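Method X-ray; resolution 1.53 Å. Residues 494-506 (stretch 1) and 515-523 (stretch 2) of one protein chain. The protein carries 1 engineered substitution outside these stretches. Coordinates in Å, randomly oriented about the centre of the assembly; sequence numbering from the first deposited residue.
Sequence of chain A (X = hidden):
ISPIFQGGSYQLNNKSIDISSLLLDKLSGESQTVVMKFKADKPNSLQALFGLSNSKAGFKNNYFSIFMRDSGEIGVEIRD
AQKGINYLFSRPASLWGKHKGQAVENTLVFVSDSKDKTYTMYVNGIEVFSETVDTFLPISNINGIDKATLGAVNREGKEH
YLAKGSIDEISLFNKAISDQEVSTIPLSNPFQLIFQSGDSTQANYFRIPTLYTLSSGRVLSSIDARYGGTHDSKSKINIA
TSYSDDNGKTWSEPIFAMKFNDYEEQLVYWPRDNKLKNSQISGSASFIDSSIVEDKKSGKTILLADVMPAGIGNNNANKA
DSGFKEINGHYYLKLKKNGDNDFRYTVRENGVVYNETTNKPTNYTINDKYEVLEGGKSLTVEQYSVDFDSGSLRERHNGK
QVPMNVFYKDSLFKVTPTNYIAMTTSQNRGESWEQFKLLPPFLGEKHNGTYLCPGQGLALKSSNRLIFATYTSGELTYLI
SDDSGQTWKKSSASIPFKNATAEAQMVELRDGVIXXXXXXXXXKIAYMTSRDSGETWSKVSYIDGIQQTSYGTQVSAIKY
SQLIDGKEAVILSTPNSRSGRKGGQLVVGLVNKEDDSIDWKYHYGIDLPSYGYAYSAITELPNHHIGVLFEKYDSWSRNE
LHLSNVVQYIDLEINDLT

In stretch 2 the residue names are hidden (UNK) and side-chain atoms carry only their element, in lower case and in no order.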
# COMPACT_ATOMS: atom_id res chain seq x y z
N SER A 494 5.74 -9.50 26.88
CA SER A 494 6.54 -10.54 26.24
C SER A 494 5.71 -11.37 25.28
O SER A 494 4.55 -11.66 25.56
CB SER A 494 7.16 -11.45 27.30
OG SER A 494 8.39 -10.94 27.74
N ILE A 495 6.31 -11.77 24.16
CA ILE A 495 5.64 -12.65 23.22
C ILE A 495 6.54 -13.83 22.88
O ILE A 495 7.77 -13.68 22.81
CB ILE A 495 5.16 -11.89 21.93
CG1 ILE A 495 6.34 -11.25 21.20
CG2 ILE A 495 4.11 -10.84 22.28
CD1 ILE A 495 5.93 -10.45 19.96
N PRO A 496 5.94 -15.02 22.67
CA PRO A 496 6.75 -16.24 22.48
C PRO A 496 7.51 -16.25 21.15
O PRO A 496 7.59 -17.29 20.50
CB PRO A 496 5.69 -17.36 22.48
CG PRO A 496 4.44 -16.74 23.06
CD PRO A 496 4.50 -15.30 22.68
N PHE A 497 8.08 -15.10 20.77
CA PHE A 497 8.66 -14.93 19.44
C PHE A 497 9.95 -14.14 19.46
O PHE A 497 10.05 -13.11 20.13
CB PHE A 497 7.66 -14.23 18.51
CG PHE A 497 6.36 -14.95 18.37
CD1 PHE A 497 6.29 -16.13 17.65
CD2 PHE A 497 5.21 -14.45 18.97
CE1 PHE A 497 5.10 -16.81 17.53
CE2 PHE A 497 4.00 -15.13 18.85
CZ PHE A 497 3.95 -16.31 18.14
N LYS A 498 10.94 -14.64 18.74
CA LYS A 498 12.13 -13.86 18.46
C LYS A 498 12.03 -13.25 17.08
O LYS A 498 11.66 -13.92 16.11
CB LYS A 498 13.39 -14.73 18.54
CG LYS A 498 13.94 -14.87 19.94
CD LYS A 498 15.20 -15.71 19.93
CE LYS A 498 15.68 -16.01 21.34
NZ LYS A 498 16.77 -17.04 21.33
N ASN A 499 12.34 -11.96 17.00
CA ASN A 499 12.46 -11.24 15.73
C ASN A 499 11.22 -11.21 14.82
O ASN A 499 11.33 -10.91 13.64
CB ASN A 499 13.66 -11.76 14.94
CG ASN A 499 14.77 -10.74 14.86
OD1 ASN A 499 14.62 -9.69 14.23
ND2 ASN A 499 15.91 -11.05 15.48
N ALA A 500 10.05 -11.52 15.37
CA ALA A 500 8.83 -11.52 14.57
C ALA A 500 8.44 -10.10 14.15
O ALA A 500 8.72 -9.13 14.85
CB ALA A 500 7.70 -12.18 15.34
N THR A 501 7.80 -9.99 13.00
CA THR A 501 7.13 -8.75 12.62
C THR A 501 5.75 -8.76 13.27
O THR A 501 4.75 -9.08 12.63
CB THR A 501 7.02 -8.65 11.08
OG1 THR A 501 8.32 -8.83 10.51
CG2 THR A 501 6.50 -7.29 10.65
N ALA A 502 5.70 -8.43 14.56
CA ALA A 502 4.50 -8.60 15.38
C ALA A 502 3.60 -7.38 15.34
O ALA A 502 3.37 -6.72 16.36
CB ALA A 502 4.87 -8.92 16.81
N GLU A 503 3.09 -7.09 14.14
CA GLU A 503 2.20 -5.96 13.94
C GLU A 503 0.89 -6.19 14.68
O GLU A 503 0.21 -7.19 14.45
CB GLU A 503 1.96 -5.77 12.44
CG GLU A 503 3.17 -5.20 11.71
CD GLU A 503 3.21 -5.57 10.24
OE1 GLU A 503 3.99 -4.92 9.50
OE2 GLU A 503 2.49 -6.51 9.82
N ALA A 504 0.52 -5.24 15.53
CA ALA A 504 -0.56 -5.43 16.50
C ALA A 504 -1.56 -4.29 16.38
O ALA A 504 -1.16 -3.15 16.18
CB ALA A 504 0.00 -5.46 17.90
N GLN A 505 -2.84 -4.61 16.56
CA GLN A 505 -3.88 -3.60 16.59
C GLN A 505 -4.82 -3.91 17.74
O GLN A 505 -5.03 -5.07 18.09
CB GLN A 505 -4.62 -3.57 15.25
CG GLN A 505 -3.82 -2.91 14.10
CD GLN A 505 -3.70 -1.39 14.26
OE1 GLN A 505 -4.54 -0.63 13.74
NE2 GLN A 505 -2.66 -0.94 14.94
N MET A 506 -5.39 -2.86 18.33
CA MET A 506 -6.11 -2.97 19.59
C MET A 506 -7.59 -2.59 19.44
O MET A 506 -7.95 -1.80 18.59
CB MET A 506 -5.48 -2.02 20.63
CG MET A 506 -4.01 -2.31 20.98
SD MET A 506 -3.24 -0.93 21.83
CE MET A 506 -2.92 0.20 20.47
N UNK A 515 -8.21 -5.64 24.05
CA UNK A 515 -7.66 -6.83 23.41
C UNK A 515 -6.82 -6.43 22.21
O UNK A 515 -7.26 -5.65 21.37
c UNK A 515 -8.08 -9.09 22.37
n UNK A 515 -10.98 -11.81 23.72
c UNK A 515 -8.72 -7.84 23.01
c UNK A 515 -8.90 -10.32 22.61
n UNK A 515 -10.23 -11.38 25.84
c UNK A 515 -10.10 -11.25 24.53
n UNK A 515 -9.10 -10.54 24.03
N UNK A 516 -5.60 -6.97 22.16
CA UNK A 516 -4.67 -6.71 21.06
C UNK A 516 -4.57 -7.94 20.19
O UNK A 516 -4.30 -9.02 20.70
c UNK A 516 -2.32 -6.08 20.49
o UNK A 516 -3.39 -5.23 22.48
c UNK A 516 -3.29 -6.37 21.62
N UNK A 517 -4.80 -7.78 18.88
CA UNK A 517 -4.63 -8.86 17.91
C UNK A 517 -3.33 -8.62 17.16
O UNK A 517 -3.06 -7.49 16.74
c UNK A 517 -7.92 -8.00 17.93
c UNK A 517 -9.59 -9.44 18.89
c UNK A 517 -5.81 -8.90 16.93
c UNK A 517 -8.80 -10.54 18.57
c UNK A 517 -9.15 -8.17 18.56
c UNK A 517 -7.14 -9.09 17.61
c UNK A 517 -7.59 -10.36 17.95
N UNK A 518 -2.52 -9.65 16.99
CA UNK A 518 -1.24 -9.44 16.32
C UNK A 518 -0.74 -10.58 15.45
O UNK A 518 -1.08 -11.74 15.64
c UNK A 518 0.95 -11.75 20.37
c UNK A 518 1.78 -11.55 19.28
c UNK A 518 1.42 -10.66 18.28
c UNK A 518 -0.60 -10.15 19.46
c UNK A 518 -0.15 -8.96 17.29
c UNK A 518 -0.25 -11.06 20.46
c UNK A 518 0.23 -9.95 18.37
N UNK A 519 0.06 -10.18 14.47
CA UNK A 519 0.69 -11.07 13.51
C UNK A 519 1.80 -11.87 14.19
O UNK A 519 2.50 -11.34 15.05
c UNK A 519 2.67 -9.84 10.40
c UNK A 519 1.26 -10.19 12.39
c UNK A 519 2.14 -10.88 11.38
n UNK A 519 5.30 -10.27 7.90
c UNK A 519 4.35 -9.69 8.62
n UNK A 519 4.03 -8.42 8.41
n UNK A 519 3.72 -10.38 9.56
N UNK A 520 1.95 -13.14 13.78
CA UNK A 520 2.98 -14.03 14.33
C UNK A 520 3.70 -14.80 13.23
O UNK A 520 3.53 -14.52 12.04
o UNK A 520 1.64 -16.06 14.60
c UNK A 520 1.54 -14.42 16.38
c UNK A 520 2.41 -15.08 15.31
N UNK A 521 4.48 -15.80 13.63
CA UNK A 521 5.22 -16.64 12.70
C UNK A 521 4.64 -18.05 12.68
O UNK A 521 5.22 -18.96 12.09
o UNK A 521 6.84 -17.04 14.45
c UNK A 521 7.39 -15.38 12.78
c UNK A 521 6.71 -16.70 13.07
N UNK A 522 3.49 -18.22 13.33
CA UNK A 522 2.88 -19.54 13.54
C UNK A 522 1.80 -19.91 12.53
O UNK A 522 1.29 -21.03 12.55
c UNK A 522 2.23 -19.64 14.94
c UNK A 522 3.16 -19.13 16.01
o UNK A 522 1.01 -18.88 14.96
N UNK A 523 1.43 -18.97 11.66
CA UNK A 523 0.28 -19.16 10.78
C UNK A 523 -1.06 -18.85 11.43
O UNK A 523 -2.10 -19.08 10.82

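Position 515 carries seven side-chain atoms: three carbons in a row, a nitrogen, then a carbon bearing two more nitrogens. That guanidinium makes it Arg515. Its CA-to-CB bond points away from stretch 1, so only backbone takes part here, Arg515 O receiving a CA-H...O contact from Met506 CA at 3.4 Å.

Position 516 has one carbon carrying one oxygen and one carbon. The methyl lies against Ala504 CB, and the oxygen sits near Met506 CG. A beta-branched hydroxyl residue fits: Thr516, with Thr516 CG2 3.5 Å from Ala504 CB, on the same sheet face as Ala504 and Met506.

Position 517 shows one carbon, then a six-carbon ring with no oxygen, lying obliquely near Gln505 O: Phe517. It shares the other face with Gln505, and the pair is tied through backbone, Gln505 N to Phe517 O at 2.9 Å and Phe517 N to Gln505 O at 2.8 Å.

Position 518 again has one carbon and a bare six-carbon ring, now turned to the face of Ala504. The ring reaches Ile495, Phe497 and Ala502, an apolar setting for Phe518. Its CB packs 3.6 Å from Ala504 CB, and Phe518 CZ lies 3.8 Å from Ile495 CG2.

Position 519 repeats the pattern of three carbons, a nitrogen and a carbon with two nitrogens, but here its CA-to-CB bond points toward stretch 1 and the chain is fully extended, its end reaching Glu503 and Thr501. This is Arg519. Its NH1 forms a salt bridge with Glu503 OE2 at 2.8 Å, near the guanidinium plane, while Thr501 CG2 covers one face.

Position 520 has one carbon bearing an oxygen and a carbon, and its CB is 3.4 Å from Phe497 CZ: Thr520.

Position 521 has the same three atoms, its oxygen near the Phe497 ring and its methyl facing Ala500 CB. It is Thr521, with Thr521 OG1 3.4 Å from Phe497 CD1.

Position 522 is branched likewise, its methyl meeting the Phe497 ring edge: Thr522. Thr522 CG2 is 3.4 Å from Phe497 CE1, while Thr522 N and OG1 both donate to Thr520 OG1, a local link within stretch 2.

Position 523 has no side-chain atoms and phi/psi of 82/4, where a CB would jam against the preceding carbonyl oxygen: Gly523.

The contact works in two zones. Antiparallel pairing at Gln505 and Phe517 sets the register, and Arg519 N to Glu503 O, 3.0 Å, carries the ladder one step past the strand. The same pair is also joined through its side chains by the salt bridge, while Phe497 packs against Phe518 and the three threonines. Ala502 leaves its CB against the Phe518 ring, and Ala504 packs its CB against Phe518 CB, with charge paired where the strands give way to loop.

Stretch 2, residues 515-523: RTFFRTTTG
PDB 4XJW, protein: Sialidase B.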